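PDB 3CGX: putative nucleotide-diphospho-sugar transferase, which is of unknown specificity but probably transfers a sugar from a nucleotide-diphospho-sugar donor to an acceptor. Local coordinates for residues D132-P137 with E182-P187; V11-P16 with P66-A71. One frame throughout, in Å; residues are numbered along the deposited sequence.

Contact 1 (D132-P137 with E182-P187)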
ATOM      1  N   ASP A 132      -2.233   0.889  20.501  1.00 22.60           N
ATOM      2  CA  ASP A 132      -3.246   1.823  19.999  1.00 23.96           C
ATOM      3  C   ASP A 132      -3.140   2.033  18.477  1.00 23.40           C
ATOM      4  O   ASP A 132      -4.146   2.222  17.771  1.00 23.18           O
ATOM      5  CB  ASP A 132      -3.098   3.175  20.692  1.00 24.96           C
ATOM      6  CG  ASP A 132      -3.247   3.082  22.174  1.00 26.76           C
ATOM      7  OD1 ASP A 132      -4.252   2.503  22.618  1.00 25.92           O
ATOM      8  OD2 ASP A 132      -2.367   3.586  22.879  1.00 24.76           O
ATOM      9  N   ALA A 133      -1.913   1.971  17.984  1.00 22.46           N
ATOM     10  CA  ALA A 133      -1.613   2.248  16.579  1.00 25.13           C
ATOM     11  C   ALA A 133      -0.409   1.476  16.095  1.00 23.56           C
ATOM     12  O   ALA A 133       0.387   0.958  16.876  1.00 23.13           O
ATOM     13  CB  ALA A 133      -1.390   3.754  16.369  1.00 22.81           C
ATOM     14  N   ALA A 134      -0.342   1.352  14.777  1.00 24.86           N
ATOM     15  CA  ALA A 134       0.750   0.724  14.077  1.00 22.49           C
ATOM     16  C   ALA A 134       1.152   1.582  12.859  1.00 24.80           C
ATOM     17  O   ALA A 134       0.329   2.267  12.235  1.00 25.03           O
ATOM     18  CB  ALA A 134       0.352  -0.688  13.638  1.00 21.93           C
ATOM     19  N   ILE A 135       2.429   1.557  12.535  1.00 22.25           N
ATOM     20  CA  ILE A 135       2.948   2.350  11.406  1.00 22.95           C
ATOM     21  C   ILE A 135       4.165   1.668  10.807  1.00 23.30           C
ATOM     22  O   ILE A 135       4.986   1.123  11.533  1.00 23.54           O
ATOM     23  CB  ILE A 135       3.272   3.804  11.855  1.00 25.18           C
ATOM     24  CG1 ILE A 135       3.377   4.725  10.610  1.00 28.08           C
ATOM     25  CG2 ILE A 135       4.547   3.834  12.811  1.00 20.08           C
ATOM     26  CD1 ILE A 135       3.244   6.239  10.927  1.00 21.79           C
ATOM     27  N   GLY A 136       4.242   1.636   9.473  1.00 21.99           N
ATOM     28  CA  GLY A 136       5.382   1.062   8.814  1.00 22.94           C
ATOM     29  C   GLY A 136       6.114   2.149   8.052  1.00 23.33           C
ATOM     30  O   GLY A 136       5.550   2.768   7.130  1.00 24.42           O
ATOM     31  N   PRO A 137       7.358   2.409   8.461  1.00 24.84           N
ATOM     32  CA  PRO A 137       8.198   3.434   7.820  1.00 24.51           C
ATOM     33  C   PRO A 137       8.675   2.996   6.459  1.00 23.28           C
ATOM     34  O   PRO A 137       9.117   1.863   6.284  1.00 27.10           O
ATOM     35  CB  PRO A 137       9.387   3.570   8.772  1.00 24.90           C
ATOM     36  CG  PRO A 137       8.978   2.828  10.053  1.00 29.43           C
ATOM     37  CD  PRO A 137       8.031   1.788   9.607  1.00 25.02           C
ATOM     38  N   GLU A 182       0.275   4.436  22.204  1.00 27.81           N
ATOM     39  CA  GLU A 182       1.285   3.390  22.188  1.00 26.59           C
ATOM     40  C   GLU A 182       1.283   2.792  20.786  1.00 26.74           C
ATOM     41  O   GLU A 182       0.295   2.170  20.327  1.00 23.71           O
ATOM     42  CB  GLU A 182       0.954   2.311  23.218  1.00 28.31           C
ATOM     43  CG  GLU A 182       2.029   1.267  23.380  1.00 28.92           C
ATOM     44  CD  GLU A 182       1.813   0.362  24.602  1.00 31.76           C
ATOM     45  OE1 GLU A 182       0.679   0.309  25.134  1.00 35.46           O
ATOM     46  OE2 GLU A 182       2.781  -0.318  25.002  1.00 29.80           O
ATOM     47  N   VAL A 183       2.411   2.979  20.135  1.00 23.91           N
ATOM     48  CA  VAL A 183       2.582   2.710  18.733  1.00 25.93           C
ATOM     49  C   VAL A 183       3.538   1.563  18.454  1.00 25.69           C
ATOM     50  O   VAL A 183       4.704   1.552  18.914  1.00 24.33           O
ATOM     51  CB  VAL A 183       3.156   3.960  18.048  1.00 27.10           C
ATOM     52  CG1 VAL A 183       3.415   3.690  16.541  1.00 25.70           C
ATOM     53  CG2 VAL A 183       2.246   5.143  18.267  1.00 28.53           C
ATOM     54  N   LEU A 184       3.054   0.633  17.637  1.00 24.93           N
ATOM     55  CA  LEU A 184       3.880  -0.451  17.105  1.00 23.30           C
ATOM     56  C   LEU A 184       4.537  -0.024  15.808  1.00 24.55           C
ATOM     57  O   LEU A 184       3.881   0.369  14.829  1.00 25.32           O
ATOM     58  CB  LEU A 184       3.050  -1.695  16.872  1.00 25.90           C
ATOM     59  CG  LEU A 184       3.768  -2.894  16.262  1.00 28.48           C
ATOM     60  CD1 LEU A 184       4.655  -3.630  17.224  1.00 28.69           C
ATOM     61  CD2 LEU A 184       2.662  -3.782  15.687  1.00 43.94           C
ATOM     62  N   GLN A 185       5.846  -0.143  15.779  1.00 23.75           N
ATOM     63  CA  GLN A 185       6.591   0.195  14.585  1.00 26.52           C
ATOM     64  C   GLN A 185       6.942  -1.065  13.835  1.00 26.22           C
ATOM     65  O   GLN A 185       7.554  -1.965  14.374  1.00 26.62           O
ATOM     66  CB  GLN A 185       7.830   0.999  14.968  1.00 29.13           C
ATOM     67  CG  GLN A 185       8.629   1.404  13.806  1.00 31.17           C
ATOM     68  CD  GLN A 185       9.804   2.295  14.194  1.00 41.17           C
ATOM     69  OE1 GLN A 185       9.675   3.177  15.043  1.00 43.60           O
ATOM     70  NE2 GLN A 185      10.941   2.081  13.551  1.00 35.34           N
ATOM     71  N   LEU A 186       6.524  -1.135  12.577  0.70 24.06           N
ATOM     72  CA  LEU A 186       6.785  -2.301  11.724  0.70 25.40           C
ATOM     73  C   LEU A 186       8.108  -2.056  11.049  0.70 25.37           C
ATOM     74  O   LEU A 186       8.630  -0.939  11.127  0.70 23.57           O
ATOM     75  CB  LEU A 186       5.713  -2.480  10.654  0.70 25.95           C
ATOM     76  CG  LEU A 186       4.306  -2.779  11.165  0.70 30.23           C
ATOM     77  CD1 LEU A 186       3.327  -2.579  10.041  0.70 27.49           C
ATOM     78  CD2 LEU A 186       4.238  -4.187  11.725  0.70 36.82           C
ATOM     79  N   PRO A 187       8.672  -3.082  10.384  1.00 27.05           N
ATOM     80  CA  PRO A 187       9.969  -2.912   9.741  1.00 26.88           C
ATOM     81  C   PRO A 187       9.990  -1.852   8.656  1.00 25.69           C
ATOM     82  O   PRO A 187       9.000  -1.622   7.976  1.00 23.63           O
ATOM     83  CB  PRO A 187      10.210  -4.302   9.110  1.00 26.81           C
ATOM     84  CG  PRO A 187       9.410  -5.230   9.921  1.00 30.71           C
ATOM     85  CD  PRO A 187       8.180  -4.466  10.216  1.00 27.17           C
TER

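Contact 2 (V11-P16 with P66-A71)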
ATOM      1  N   VAL A  11      -4.985   1.652  -4.033  1.00 22.91           N
ATOM      2  CA  VAL A  11      -4.582   1.342  -5.404  1.00 20.03           C
ATOM      3  C   VAL A  11      -5.039   2.435  -6.382  1.00 21.99           C
ATOM      4  O   VAL A  11      -5.842   3.284  -6.061  1.00 21.17           O
ATOM      5  CB  VAL A  11      -5.196  -0.049  -5.855  1.00 23.19           C
ATOM      6  CG1 VAL A  11      -4.749  -1.216  -4.919  1.00 22.35           C
ATOM      7  CG2 VAL A  11      -6.768   0.006  -5.958  1.00 16.27           C
ATOM      8  N   LYS A  12      -4.447   2.433  -7.550  1.00 21.68           N
ATOM      9  CA  LYS A  12      -4.906   3.202  -8.715  1.00 21.97           C
ATOM     10  C   LYS A  12      -5.036   2.263  -9.939  1.00 21.98           C
ATOM     11  O   LYS A  12      -4.250   1.318 -10.106  1.00 21.50           O
ATOM     12  CB  LYS A  12      -3.949   4.343  -9.033  1.00 24.04           C
ATOM     13  CG  LYS A  12      -4.397   5.270 -10.132  1.00 23.44           C
ATOM     14  CD  LYS A  12      -3.582   6.533 -10.226  1.00 24.75           C
ATOM     15  CE  LYS A  12      -4.072   7.421 -11.398  1.00 24.18           C
ATOM     16  NZ  LYS A  12      -3.197   8.594 -11.481  1.00 22.93           N
ATOM     17  N   TYR A  13      -6.043   2.519 -10.779  1.00 23.64           N
ATOM     18  CA  TYR A  13      -6.216   1.702 -11.983  1.00 23.07           C
ATOM     19  C   TYR A  13      -4.924   1.870 -12.808  1.00 23.59           C
ATOM     20  O   TYR A  13      -4.480   2.984 -13.040  1.00 23.76           O
ATOM     21  CB  TYR A  13      -7.465   2.041 -12.812  1.00 22.76           C
ATOM     22  CG  TYR A  13      -7.677   0.945 -13.801  1.00 18.16           C
ATOM     23  CD1 TYR A  13      -8.367  -0.210 -13.437  1.00 20.21           C
ATOM     24  CD2 TYR A  13      -7.112   1.015 -15.086  1.00 26.18           C
ATOM     25  CE1 TYR A  13      -8.508  -1.295 -14.329  1.00 25.84           C
ATOM     26  CE2 TYR A  13      -7.243  -0.058 -15.988  1.00 23.24           C
ATOM     27  CZ  TYR A  13      -7.927  -1.219 -15.584  1.00 29.35           C
ATOM     28  OH  TYR A  13      -8.063  -2.304 -16.428  1.00 27.06           O
ATOM     29  N   PRO A  14      -4.288   0.745 -13.213  1.00 22.74           N
ATOM     30  CA  PRO A  14      -2.966   0.759 -13.892  1.00 23.12           C
ATOM     31  C   PRO A  14      -3.003   1.126 -15.379  1.00 24.47           C
ATOM     32  O   PRO A  14      -2.630   0.321 -16.249  1.00 23.81           O
ATOM     33  CB  PRO A  14      -2.460  -0.650 -13.674  1.00 24.87           C
ATOM     34  CG  PRO A  14      -3.760  -1.474 -13.695  1.00 20.05           C
ATOM     35  CD  PRO A  14      -4.777  -0.631 -12.999  1.00 24.07           C
ATOM     36  N   GLU A  15      -3.445   2.344 -15.649  1.00 25.36           N
ATOM     37  CA  GLU A  15      -3.500   2.859 -17.020  1.00 26.76           C
ATOM     38  C   GLU A  15      -2.167   3.461 -17.434  1.00 25.36           C
ATOM     39  O   GLU A  15      -1.627   4.296 -16.694  1.00 23.29           O
ATOM     40  CB  GLU A  15      -4.536   3.956 -17.117  1.00 28.71           C
ATOM     41  CG  GLU A  15      -4.761   4.399 -18.518  1.00 33.38           C
ATOM     42  CD  GLU A  15      -5.818   5.487 -18.597  1.00 50.47           C
ATOM     43  OE1 GLU A  15      -6.580   5.673 -17.614  1.00 50.62           O
ATOM     44  OE2 GLU A  15      -5.861   6.163 -19.642  1.00 54.81           O
ATOM     45  N   PRO A  16      -1.635   3.066 -18.613  1.00 25.75           N
ATOM     46  CA  PRO A  16      -0.353   3.663 -19.026  1.00 26.34           C
ATOM     47  C   PRO A  16      -0.396   5.183 -19.031  1.00 26.68           C
ATOM     48  O   PRO A  16      -1.377   5.819 -19.487  1.00 26.67           O
ATOM     49  CB  PRO A  16      -0.100   3.045 -20.425  1.00 26.56           C
ATOM     50  CG  PRO A  16      -0.835   1.774 -20.368  1.00 26.38           C
ATOM     51  CD  PRO A  16      -2.068   2.035 -19.567  1.00 26.12           C
ATOM     52  N   PRO A  66     -15.652   1.483 -11.678  1.00 17.35           N
ATOM     53  CA  PRO A  66     -16.169   0.325 -10.921  1.00 17.05           C
ATOM     54  C   PRO A  66     -16.153  -1.007 -11.707  1.00 17.65           C
ATOM     55  O   PRO A  66     -15.643  -2.034 -11.229  1.00 19.20           O
ATOM     56  CB  PRO A  66     -17.563   0.772 -10.491  1.00 16.66           C
ATOM     57  CG  PRO A  66     -17.472   2.238 -10.432  1.00 19.83           C
ATOM     58  CD  PRO A  66     -16.522   2.653 -11.537  1.00 20.23           C
ATOM     59  N   GLU A  67     -16.643  -0.996 -12.920  1.00 14.80           N
ATOM     60  CA  GLU A  67     -16.664  -2.224 -13.707  1.00 16.97           C
ATOM     61  C   GLU A  67     -15.257  -2.548 -14.236  1.00 18.06           C
ATOM     62  O   GLU A  67     -14.913  -3.720 -14.484  1.00 16.42           O
ATOM     63  CB  GLU A  67     -17.705  -2.130 -14.832  1.00 17.35           C
ATOM     64  CG  GLU A  67     -19.125  -2.139 -14.348  1.00 19.94           C
ATOM     65  CD  GLU A  67     -19.511  -3.420 -13.616  1.00 21.45           C
ATOM     66  OE1 GLU A  67     -18.997  -4.498 -13.981  1.00 22.69           O
ATOM     67  OE2 GLU A  67     -20.325  -3.333 -12.661  1.00 21.29           O
ATOM     68  N   LYS A  68     -14.423  -1.532 -14.378  1.00 14.46           N
ATOM     69  CA  LYS A  68     -13.023  -1.762 -14.833  1.00 15.89           C
ATOM     70  C   LYS A  68     -12.274  -2.554 -13.750  1.00 16.77           C
ATOM     71  O   LYS A  68     -11.574  -3.539 -14.001  1.00 16.08           O
ATOM     72  CB  LYS A  68     -12.292  -0.456 -15.149  1.00 18.40           C
ATOM     73  CG  LYS A  68     -12.510   0.041 -16.515  1.00 22.23           C
ATOM     74  CD  LYS A  68     -11.779   1.364 -16.748  1.00 27.28           C
ATOM     75  CE  LYS A  68     -10.306   1.100 -16.921  1.00 34.66           C
ATOM     76  NZ  LYS A  68      -9.599   2.231 -17.576  1.00 51.56           N
ATOM     77  N   PHE A  69     -12.529  -2.167 -12.508  1.00 17.26           N
ATOM     78  CA  PHE A  69     -11.959  -2.855 -11.352  1.00 17.68           C
ATOM     79  C   PHE A  69     -12.470  -4.282 -11.203  1.00 19.40           C
ATOM     80  O   PHE A  69     -11.693  -5.191 -10.918  1.00 20.17           O
ATOM     81  CB  PHE A  69     -12.142  -2.058 -10.047  1.00 17.59           C
ATOM     82  CG  PHE A  69     -10.997  -1.104  -9.785  1.00 21.44           C
ATOM     83  CD1 PHE A  69      -9.779  -1.597  -9.292  1.00 23.04           C
ATOM     84  CD2 PHE A  69     -11.097   0.230 -10.120  1.00 18.07           C
ATOM     85  CE1 PHE A  69      -8.685  -0.740  -9.100  1.00 23.49           C
ATOM     86  CE2 PHE A  69     -10.000   1.098  -9.943  1.00 20.50           C
ATOM     87  CZ  PHE A  69      -8.795   0.604  -9.425  1.00 22.93           C
ATOM     88  N   LYS A  70     -13.771  -4.467 -11.394  1.00 20.30           N
ATOM     89  CA  LYS A  70     -14.365  -5.816 -11.306  1.00 19.79           C
ATOM     90  C   LYS A  70     -13.784  -6.714 -12.405  1.00 20.92           C
ATOM     91  O   LYS A  70     -13.441  -7.886 -12.172  1.00 20.13           O
ATOM     92  CB  LYS A  70     -15.919  -5.782 -11.351  1.00 18.70           C
ATOM     93  CG  LYS A  70     -16.497  -4.924 -10.251  1.00 22.33           C
ATOM     94  CD  LYS A  70     -17.973  -5.096  -9.904  1.00 30.27           C
ATOM     95  CE  LYS A  70     -18.862  -5.676 -10.956  1.00 39.62           C
ATOM     96  NZ  LYS A  70     -20.313  -5.286 -10.646  1.00 30.59           N
ATOM     97  N   ALA A  71     -13.668  -6.173 -13.612  1.00 19.36           N
ATOM     98  CA  ALA A  71     -13.156  -6.948 -14.742  1.00 20.27           C
ATOM     99  C   ALA A  71     -11.690  -7.319 -14.557  1.00 21.46           C
ATOM    100  O   ALA A  71     -11.221  -8.323 -15.072  1.00 22.47           O
ATOM    101  CB  ALA A  71     -13.386  -6.207 -16.084  1.00 17.08           C
TER
HETATM  102  O   HOH W   1     -10.135  -3.840 -16.336  1.00 23.59           O
HETATM  103  O   HOH W   2      -7.869   4.449 -15.778  1.00 35.19           O

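Contact 1 (D132-P137 with E182-P187)
Ala133, Ala134 and Ile135 pair in parallel with Val183, Leu184 and Gln185, and backbone hydrogen bonds carry most of the contact. Leu184 is gripped through both its N-H and its C=O: the N-H reaches Ala133 O (N to O 2.8 Å), while the carbonyl accepts from Ile135 N almost straight on, with a C=O...N angle of 175°. The last bond, from Leu186 N to Ile135 O at 2.9 Å, is nearly linear. Between these, CA-H groups of Val183, Ala134 and Gln185 lean on carbonyls of the partner strand, the closest being Ala134 CA to Leu184 O at 3.2 Å.

Where the pairing begins, Glu182 O accepts from both Asp132 N and Ala133 N. The Asp132 carboxylate returns the bond: its OD2 takes Glu182 N at 2.9 Å through the anti lone pair, in a straight N-H...O line (176°). Its other oxygen, OD1, is held by Ser152, so the carboxylate is tied at both oxygens.

Apolar contacts are lighter. On one face, Val183 CG1, anti to the backbone N (chi1 177°), is the branch that meets Ile135 CG2, at 3.9 Å, and Pro137 CG lies against Gln185 CG with the two side chains crossing at about a right angle; helix 169-178 packs here through Tyr169 and Met176. On the other face, Ala134 CB sits 4.3 Å from Leu184 CB, and helix 118-127 adjoins Leu184 and Leu186.

Strand 183-185 thus forms an outermost strand of the mixed sheet, with helices on both faces, an alpha/beta/alpha arrangement consistent with the GT-A fold.

Contact 2 (V11-P16 with P66-A71)
The Tyr13 ring lies between Lys68 on one face and the neighbouring Pro14 on the other, and at its edge it meets the ring of Phe69. Lys68 CE stands over the first face in a CH-pi contact, 3.6 Å from the centroid of the Tyr13 ring, and Pro14 CD rests over the opposite face toward the rim. Tyr13 and Phe69 make a T-shaped stack with planes at 89°: the edge of Tyr13 is directed at Phe69, its CD1 lying over the centre of the Phe69 ring. This aromatic cluster joins the loop after the first strand of a sheet consistent with the GT-A fold to helix 65-73.

The ammonium of Lys68 adds an off-centre cation-pi interaction, with NZ 4.1 Å from the Tyr13 centroid. A bend at chi3 (76°) turns CE out of the extended line of the chain, and the two side chains cross at about a right angle. CG of Tyr13 is anti to the backbone N (chi1 -167°), which carries the ring out toward helix 65-73. Tyr13 CB lies 3.9 Å from Phe69 CZ. Val11 CG2 approaches Phe69 CE1 at 3.8 Å. Tyr58 stacks with Phe69, while Trp72 meets the Tyr13 ring and also touches Pro14.

Polar links run through water. One molecule bridges Glu15 OE1 and, more weakly, Lys68 NZ, two opposite charges too far apart for a salt bridge. Tyr13 OH, which also bonds Arg37, is joined to the helix by a second water, 2.6 Å from Tyr13 OH, that donates to Lys68 O at 2.8 Å.

From the N terminus, strand 5-11 runs into the loop 11-16 of contact 2. The chain then passes through helices 21-27 and 29-47 and strand 53-58 before helix 65-73 returns to close that contact. Contact 1 opens only later, at 132-137; strand 143-149 and helix 169-178 follow, and segment 182-187 closes it, so the two loops lie in series and neither nests nor crosses. Their centres are about 30 Å apart, on opposite sides of the chain's centre. Contact 2 ties a helix to the loop leaving a strand inside the sheet, whereas contact 1 adds strand 183-185 at one outer edge of that same sheet.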